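Long-range contact in porin (PDB 5DL7), which forms an outer-membrane beta-barrel of the OprD porin family that probably lets small solutes, perhaps including vanillate, pass: residues K382-Y393 with S405-T416. Sequence-based numbering, arbitrary orientation.
Sequences KGLGMRARFSHY and SANETRLNVDYT. With C8E ((hydroxyethyloxy)tri(ethyloxy)octane), chain K.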
ATOM      1  N   LYS A 382     -21.392  15.180   6.151  1.00 59.05           N
ATOM      2  CA  LYS A 382     -20.802  14.664   4.905  1.00 59.64           C
ATOM      3  C   LYS A 382     -19.318  14.604   4.900  1.00 60.39           C
ATOM      4  O   LYS A 382     -18.667  15.512   5.282  1.00 60.56           O
ATOM      5  CB  LYS A 382     -21.211  15.538   3.781  1.00 64.24           C
ATOM      6  CG  LYS A 382     -20.812  15.074   2.385  1.00 66.80           C
ATOM      7  CD  LYS A 382     -21.467  16.096   1.400  1.00 74.48           C
ATOM      8  CE  LYS A 382     -21.635  15.589  -0.034  1.00 77.22           C
ATOM      9  NZ  LYS A 382     -20.394  14.837  -0.391  1.00 78.92           N
ATOM     10  N   GLY A 383     -18.751  13.526   4.440  1.00 61.66           N
ATOM     11  CA  GLY A 383     -17.290  13.393   4.521  1.00 60.20           C
ATOM     12  C   GLY A 383     -16.762  12.541   5.699  1.00 52.51           C
ATOM     13  O   GLY A 383     -15.543  12.330   5.775  1.00 52.97           O
ATOM     14  N   LEU A 384     -17.619  12.187   6.668  1.00 45.84           N
ATOM     15  CA  LEU A 384     -17.234  11.456   7.820  1.00 45.54           C
ATOM     16  C   LEU A 384     -17.261   9.998   7.342  1.00 42.82           C
ATOM     17  O   LEU A 384     -18.181   9.651   6.639  1.00 43.21           O
ATOM     18  CB  LEU A 384     -18.146  11.650   8.996  1.00 47.98           C
ATOM     19  CG  LEU A 384     -17.848  10.778  10.239  1.00 49.12           C
ATOM     20  CD1 LEU A 384     -16.586  11.223  10.922  1.00 49.41           C
ATOM     21  CD2 LEU A 384     -18.990  11.086  11.158  1.00 55.77           C
ATOM     22  N   GLY A 385     -16.236   9.236   7.643  1.00 38.20           N
ATOM     23  CA  GLY A 385     -16.154   7.844   7.222  1.00 37.77           C
ATOM     24  C   GLY A 385     -15.777   6.993   8.373  1.00 37.13           C
ATOM     25  O   GLY A 385     -14.972   7.417   9.269  1.00 37.82           O
ATOM     26  N   MET A 386     -16.171   5.729   8.318  1.00 35.83           N
ATOM     27  CA  MET A 386     -15.754   4.814   9.362  1.00 34.14           C
ATOM     28  C   MET A 386     -15.558   3.412   8.726  1.00 34.67           C
ATOM     29  O   MET A 386     -16.208   3.134   7.736  1.00 34.10           O
ATOM     30  CB  MET A 386     -16.762   4.896  10.430  1.00 42.00           C
ATOM     31  CG  MET A 386     -18.145   4.507  10.245  1.00 52.10           C
ATOM     32  SD  MET A 386     -19.191   5.633  11.383  1.00 63.87           S
ATOM     33  CE  MET A 386     -19.485   7.106  10.456  1.00 56.87           C
ATOM     34  N   ARG A 387     -14.655   2.657   9.226  1.00 30.44           N
ATOM     35  CA  ARG A 387     -14.380   1.364   8.662  1.00 31.38           C
ATOM     36  C   ARG A 387     -13.991   0.441   9.734  1.00 29.54           C
ATOM     37  O   ARG A 387     -13.258   0.828  10.694  1.00 28.56           O
ATOM     38  CB  ARG A 387     -13.340   1.539   7.581  1.00 30.34           C
ATOM     39  CG  ARG A 387     -13.070   0.374   6.730  1.00 30.81           C
ATOM     40  CD  ARG A 387     -11.921   0.721   5.794  1.00 33.62           C
ATOM     41  NE  ARG A 387     -11.716  -0.309   4.813  1.00 33.91           N
ATOM     42  CZ  ARG A 387     -10.714  -0.223   3.896  1.00 40.68           C
ATOM     43  NH1 ARG A 387      -9.798   0.794   3.982  1.00 39.62           N
ATOM     44  NH2 ARG A 387     -10.544  -1.186   3.002  1.00 40.24           N
ATOM     45  N   ALA A 388     -14.375  -0.813   9.519  1.00 27.57           N
ATOM     46  CA  ALA A 388     -13.929  -1.891  10.378  1.00 26.38           C
ATOM     47  C   ALA A 388     -13.498  -3.111   9.538  1.00 24.51           C
ATOM     48  O   ALA A 388     -14.216  -3.495   8.607  1.00 26.37           O
ATOM     49  CB  ALA A 388     -15.032  -2.319  11.332  1.00 28.50           C
ATOM     50  N   ARG A 389     -12.291  -3.543   9.794  1.00 24.04           N
ATOM     51  CA  ARG A 389     -11.671  -4.638   9.103  1.00 24.29           C
ATOM     52  C   ARG A 389     -11.243  -5.668  10.119  1.00 25.05           C
ATOM     53  O   ARG A 389     -10.626  -5.370  11.157  1.00 26.48           O
ATOM     54  CB  ARG A 389     -10.503  -4.181   8.293  1.00 23.78           C
ATOM     55  CG  ARG A 389     -10.887  -3.490   6.979  1.00 25.60           C
ATOM     56  CD  ARG A 389      -9.636  -2.883   6.258  1.00 26.46           C
ATOM     57  NE  ARG A 389      -9.180  -1.744   7.024  1.00 26.25           N
ATOM     58  CZ  ARG A 389      -8.020  -1.105   6.768  1.00 30.15           C
ATOM     59  NH1 ARG A 389      -7.261  -1.564   5.731  1.00 28.17           N
ATOM     60  NH2 ARG A 389      -7.654  -0.002   7.437  1.00 28.98           N
ATOM     61  N   PHE A 390     -11.462  -6.934   9.728  1.00 24.53           N
ATOM     62  CA  PHE A 390     -11.073  -8.113  10.549  1.00 23.90           C
ATOM     63  C   PHE A 390     -10.426  -9.183   9.667  1.00 25.60           C
ATOM     64  O   PHE A 390     -10.951  -9.495   8.611  1.00 26.33           O
ATOM     65  CB  PHE A 390     -12.282  -8.709  11.190  1.00 27.74           C
ATOM     66  CG  PHE A 390     -13.090  -7.796  11.991  1.00 32.83           C
ATOM     67  CD1 PHE A 390     -12.741  -7.571  13.406  1.00 35.28           C
ATOM     68  CD2 PHE A 390     -14.216  -7.108  11.440  1.00 34.51           C
ATOM     69  CE1 PHE A 390     -13.556  -6.566  14.110  1.00 36.43           C
ATOM     70  CE2 PHE A 390     -14.996  -6.168  12.193  1.00 35.13           C
ATOM     71  CZ  PHE A 390     -14.662  -5.961  13.517  1.00 36.19           C
ATOM     72  N   SER A 391      -9.366  -9.780  10.137  1.00 23.98           N
ATOM     73  CA  SER A 391      -8.653 -10.821   9.428  1.00 24.42           C
ATOM     74  C   SER A 391      -8.436 -11.990  10.456  1.00 26.89           C
ATOM     75  O   SER A 391      -7.841 -11.775  11.478  1.00 27.93           O
ATOM     76  CB  SER A 391      -7.381 -10.334   8.916  1.00 26.35           C
ATOM     77  OG  SER A 391      -6.443 -11.357   8.593  1.00 27.24           O
ATOM     78  N   HIS A 392      -8.822 -13.181  10.068  1.00 22.06           N
ATOM     79  CA  HIS A 392      -8.410 -14.373  10.802  1.00 23.72           C
ATOM     80  C   HIS A 392      -7.348 -14.997   9.849  1.00 23.48           C
ATOM     81  O   HIS A 392      -7.676 -15.546   8.790  1.00 22.49           O
ATOM     82  CB  HIS A 392      -9.619 -15.394  10.928  1.00 27.52           C
ATOM     83  CG  HIS A 392      -9.217 -16.772  11.519  1.00 30.44           C
ATOM     84  ND1 HIS A 392      -8.364 -16.921  12.573  1.00 39.94           N
ATOM     85  CD2 HIS A 392      -9.485 -18.060  11.101  1.00 33.07           C
ATOM     86  CE1 HIS A 392      -8.207 -18.218  12.876  1.00 36.06           C
ATOM     87  NE2 HIS A 392      -8.846 -18.923  11.960  1.00 37.65           N
ATOM     88  N   TYR A 393      -6.149 -15.010  10.354  1.00 22.52           N
ATOM     89  CA  TYR A 393      -4.961 -15.421   9.616  1.00 22.43           C
ATOM     90  C   TYR A 393      -4.268 -16.576  10.307  1.00 23.62           C
ATOM     91  O   TYR A 393      -4.013 -16.571  11.535  1.00 23.69           O
ATOM     92  CB  TYR A 393      -3.999 -14.204   9.485  1.00 21.74           C
ATOM     93  CG  TYR A 393      -2.694 -14.614   8.833  1.00 21.77           C
ATOM     94  CD1 TYR A 393      -2.591 -14.916   7.501  1.00 23.11           C
ATOM     95  CD2 TYR A 393      -1.542 -14.658   9.657  1.00 22.03           C
ATOM     96  CE1 TYR A 393      -1.347 -15.330   6.968  1.00 20.63           C
ATOM     97  CE2 TYR A 393      -0.324 -15.096   9.116  1.00 21.84           C
ATOM     98  CZ  TYR A 393      -0.246 -15.360   7.783  1.00 19.68           C
ATOM     99  OH  TYR A 393       1.015 -15.847   7.228  1.00 20.80           O
ATOM    100  N   SER A 405       0.350 -16.374  12.928  1.00 25.84           N
ATOM    101  CA  SER A 405      -1.129 -16.622  13.074  1.00 24.93           C
ATOM    102  C   SER A 405      -1.655 -15.552  14.007  1.00 25.86           C
ATOM    103  O   SER A 405      -1.048 -15.328  15.098  1.00 26.86           O
ATOM    104  CB  SER A 405      -1.416 -18.069  13.608  1.00 29.59           C
ATOM    105  OG  SER A 405      -0.884 -19.008  12.695  1.00 26.60           O
ATOM    106  N   ALA A 406      -2.778 -14.926  13.640  1.00 25.78           N
ATOM    107  CA  ALA A 406      -3.286 -13.804  14.379  1.00 24.58           C
ATOM    108  C   ALA A 406      -4.732 -13.591  14.049  1.00 25.97           C
ATOM    109  O   ALA A 406      -5.206 -13.896  12.933  1.00 26.01           O
ATOM    110  CB  ALA A 406      -2.459 -12.556  14.095  1.00 23.97           C
ATOM    111  N   ASN A 407      -5.428 -12.941  14.931  1.00 25.55           N
ATOM    112  CA  ASN A 407      -6.715 -12.349  14.634  1.00 26.29           C
ATOM    113  C   ASN A 407      -6.510 -10.816  14.713  1.00 26.69           C
ATOM    114  O   ASN A 407      -6.114 -10.243  15.761  1.00 28.27           O
ATOM    115  CB  ASN A 407      -7.728 -12.741  15.682  1.00 30.03           C
ATOM    116  CG  ASN A 407      -8.091 -14.208  15.613  1.00 36.98           C
ATOM    117  OD1 ASN A 407      -8.188 -14.795  14.600  1.00 40.87           O
ATOM    118  ND2 ASN A 407      -8.346 -14.752  16.703  1.00 42.21           N
ATOM    119  N   GLU A 408      -6.671 -10.186  13.530  1.00 24.80           N
ATOM    120  CA  GLU A 408      -6.238  -8.791  13.345  1.00 24.34           C
ATOM    121  C   GLU A 408      -7.515  -7.944  13.173  1.00 27.45           C
ATOM    122  O   GLU A 408      -8.435  -8.362  12.397  1.00 27.07           O
ATOM    123  CB  GLU A 408      -5.323  -8.673  12.165  1.00 25.11           C
ATOM    124  CG  GLU A 408      -4.894  -7.276  11.826  1.00 24.97           C
ATOM    125  CD  GLU A 408      -3.776  -7.144  10.763  1.00 26.04           C
ATOM    126  OE1 GLU A 408      -3.035  -8.126  10.594  1.00 26.82           O
ATOM    127  OE2 GLU A 408      -3.670  -6.026  10.216  1.00 28.23           O
ATOM    128  N   THR A 409      -7.604  -6.808  13.857  1.00 25.64           N
ATOM    129  CA  THR A 409      -8.710  -5.906  13.743  1.00 25.33           C
ATOM    130  C   THR A 409      -8.092  -4.489  13.422  1.00 27.05           C
ATOM    131  O   THR A 409      -7.051  -4.139  13.944  1.00 25.88           O
ATOM    132  CB  THR A 409      -9.377  -5.753  15.143  1.00 28.69           C
ATOM    133  OG1 THR A 409      -9.942  -7.012  15.484  1.00 29.80           O
ATOM    134  CG2 THR A 409     -10.409  -4.725  15.043  1.00 32.33           C
ATOM    135  N   ARG A 410      -8.641  -3.786  12.462  1.00 25.08           N
ATOM    136  CA  ARG A 410      -8.285  -2.380  12.232  1.00 24.70           C
ATOM    137  C   ARG A 410      -9.620  -1.616  12.231  1.00 26.82           C
ATOM    138  O   ARG A 410     -10.561  -1.966  11.568  1.00 27.51           O
ATOM    139  CB  ARG A 410      -7.614  -2.126  10.847  1.00 23.77           C
ATOM    140  CG  ARG A 410      -6.323  -2.880  10.672  1.00 23.22           C
ATOM    141  CD  ARG A 410      -5.665  -2.642   9.260  1.00 24.69           C
ATOM    142  NE  ARG A 410      -4.550  -3.579   9.123  1.00 26.82           N
ATOM    143  CZ  ARG A 410      -3.752  -3.600   8.067  1.00 26.41           C
ATOM    144  NH1 ARG A 410      -3.898  -2.720   7.117  1.00 29.51           N
ATOM    145  NH2 ARG A 410      -2.938  -4.580   7.921  1.00 25.90           N
ATOM    146  N   LEU A 411      -9.697  -0.534  13.022  1.00 27.28           N
ATOM    147  CA  LEU A 411     -10.854   0.349  13.066  1.00 27.09           C
ATOM    148  C   LEU A 411     -10.403   1.764  12.714  1.00 27.53           C
ATOM    149  O   LEU A 411      -9.377   2.216  13.216  1.00 29.10           O
ATOM    150  CB  LEU A 411     -11.447   0.352  14.451  1.00 30.06           C
ATOM    151  CG  LEU A 411     -11.877  -1.044  15.010  1.00 30.45           C
ATOM    152  CD1 LEU A 411     -12.341  -0.895  16.518  1.00 33.30           C
ATOM    153  CD2 LEU A 411     -12.891  -1.773  14.149  1.00 31.09           C
ATOM    154  N   ASN A 412     -11.123   2.374  11.839  1.00 26.86           N
ATOM    155  CA  ASN A 412     -10.861   3.706  11.339  1.00 30.86           C
ATOM    156  C   ASN A 412     -11.995   4.611  11.420  1.00 31.10           C
ATOM    157  O   ASN A 412     -13.138   4.277  10.968  1.00 30.25           O
ATOM    158  CB  ASN A 412     -10.379   3.673   9.853  1.00 30.66           C
ATOM    159  CG  ASN A 412      -9.157   2.778   9.643  1.00 31.73           C
ATOM    160  OD1 ASN A 412      -9.201   1.564   9.383  1.00 32.21           O
ATOM    161  ND2 ASN A 412      -7.970   3.402   9.854  1.00 30.75           N
ATOM    162  N   VAL A 413     -11.822   5.827  11.926  1.00 30.67           N
ATOM    163  CA  VAL A 413     -12.797   6.893  11.719  1.00 33.94           C
ATOM    164  C   VAL A 413     -12.047   8.075  11.138  1.00 35.00           C
ATOM    165  O   VAL A 413     -11.032   8.494  11.708  1.00 36.04           O
ATOM    166  CB  VAL A 413     -13.554   7.324  13.019  1.00 35.41           C
ATOM    167  CG1 VAL A 413     -14.459   8.436  12.702  1.00 38.48           C
ATOM    168  CG2 VAL A 413     -14.248   6.082  13.669  1.00 37.08           C
ATOM    169  N   ASP A 414     -12.471   8.562  10.003  1.00 35.09           N
ATOM    170  CA  ASP A 414     -11.826   9.672   9.305  1.00 36.62           C
ATOM    171  C   ASP A 414     -12.782  10.779   8.923  1.00 40.69           C
ATOM    172  O   ASP A 414     -14.007  10.583   8.612  1.00 40.19           O
ATOM    173  CB  ASP A 414     -11.134   9.155   8.047  1.00 37.24           C
ATOM    174  CG  ASP A 414      -9.949   8.147   8.328  1.00 45.42           C
ATOM    175  OD1 ASP A 414      -9.605   7.743   9.415  1.00 51.04           O
ATOM    176  OD2 ASP A 414      -9.183   7.872   7.410  1.00 53.27           O
ATOM    177  N   TYR A 415     -12.320  12.046   8.915  1.00 37.67           N
ATOM    178  CA  TYR A 415     -13.134  13.100   8.416  1.00 39.59           C
ATOM    179  C   TYR A 415     -12.252  14.014   7.558  1.00 42.37           C
ATOM    180  O   TYR A 415     -11.213  14.452   8.089  1.00 39.24           O
ATOM    181  CB  TYR A 415     -13.754  13.962   9.582  1.00 41.19           C
ATOM    182  CG  TYR A 415     -14.632  15.086   9.088  1.00 42.84           C
ATOM    183  CD1 TYR A 415     -15.930  14.868   8.599  1.00 43.81           C
ATOM    184  CD2 TYR A 415     -14.162  16.389   9.011  1.00 46.17           C
ATOM    185  CE1 TYR A 415     -16.666  15.870   8.017  1.00 46.65           C
ATOM    186  CE2 TYR A 415     -14.911  17.444   8.495  1.00 48.11           C
ATOM    187  CZ  TYR A 415     -16.158  17.185   7.990  1.00 48.45           C
ATOM    188  OH  TYR A 415     -16.841  18.198   7.476  1.00 51.88           O
ATOM    189  N   THR A 416     -12.653  14.387   6.343  1.00 42.76           N
ATOM    190  CA  THR A 416     -11.891  15.262   5.514  1.00 45.65           C
ATOM    191  C   THR A 416     -12.646  16.509   5.251  1.00 49.89           C
ATOM    192  O   THR A 416     -13.835  16.421   4.813  1.00 52.09           O
ATOM    193  CB  THR A 416     -11.411  14.595   4.171  1.00 46.79           C
ATOM    194  OG1 THR A 416     -10.467  13.640   4.431  1.00 49.51           O
ATOM    195  CG2 THR A 416     -10.646  15.566   3.306  1.00 49.39           C
TER
HETATM  196  O12 C8E K 510      -7.571   0.235  23.730  1.00 63.20           O
HETATM  197  C13 C8E K 510      -8.558   1.187  23.413  1.00 55.06           C
HETATM  198  C14 C8E K 510      -9.074   0.950  22.003  1.00 58.03           C
HETATM  199  O15 C8E K 510     -10.241   1.733  21.728  1.00 58.71           O
HETATM  200  C16 C8E K 510     -10.941   1.386  20.508  1.00 54.99           C
HETATM  201  C17 C8E K 510     -11.325   2.721  19.928  1.00 56.37           C
HETATM  202  O18 C8E K 510     -12.134   2.664  18.754  1.00 64.62           O
HETATM  203  C19 C8E K 510     -11.767   3.700  17.824  1.00 58.71           C
HETATM  204  C20 C8E K 510     -12.313   3.503  16.414  1.00 54.85           C
HETATM  205  O21 C8E K 510     -11.351   3.986  15.394  1.00 49.07           O
HETATM  206  O   HOH W   1     -10.773  -0.551   9.042  1.00 25.30           O
HETATM  207  O   HOH W   2      -4.703   0.092   6.947  1.00 27.35           O
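The last beta-hairpin of the porin barrel pairs residues 384-393 with 406-416 in antiparallel register, and five hydrogen-bonded pairs, Gly385-Asp414 to Tyr393-Ala406, join the backbones. On the face bearing the arginines, Arg389 bends at chi3 (-71°) and reaches over to the neighbouring strand, where its NH2 donates to Asn412 OD1 (2.9 Å). The oxygen lies close to the guanidinium plane, although the donor is tilted 32° from the amide plane. Water 1 fixes the same group by accepting from Arg389 NE and donating to Asn412 OD1 and Arg410 O. Arg410 CD sits over the centre of one face of the Arg389 guanidinium, 3.7 Å above its plane, and Arg387 NH1 over the opposite one, with Arg387 NH2 salt-bridged to Asp371. Strand 406-418 also pairs with strand 22-36, the first of the chain, and this pairing closes the barrel. Arg410 turns NE and NH2 side-on to Glu408 OE2, both at 2.8 Å, while Glu408 OE1 binds Arg34 of that first strand. On the other face, where detergent lies against Leu411 and Val413, Ala388 CB touches Leu411 CD2 (3.6 Å). Further along, His392 ND1 donates to Asn407 OD1 (2.9 Å), Asn407 also lying near the calcium ligand Asp35.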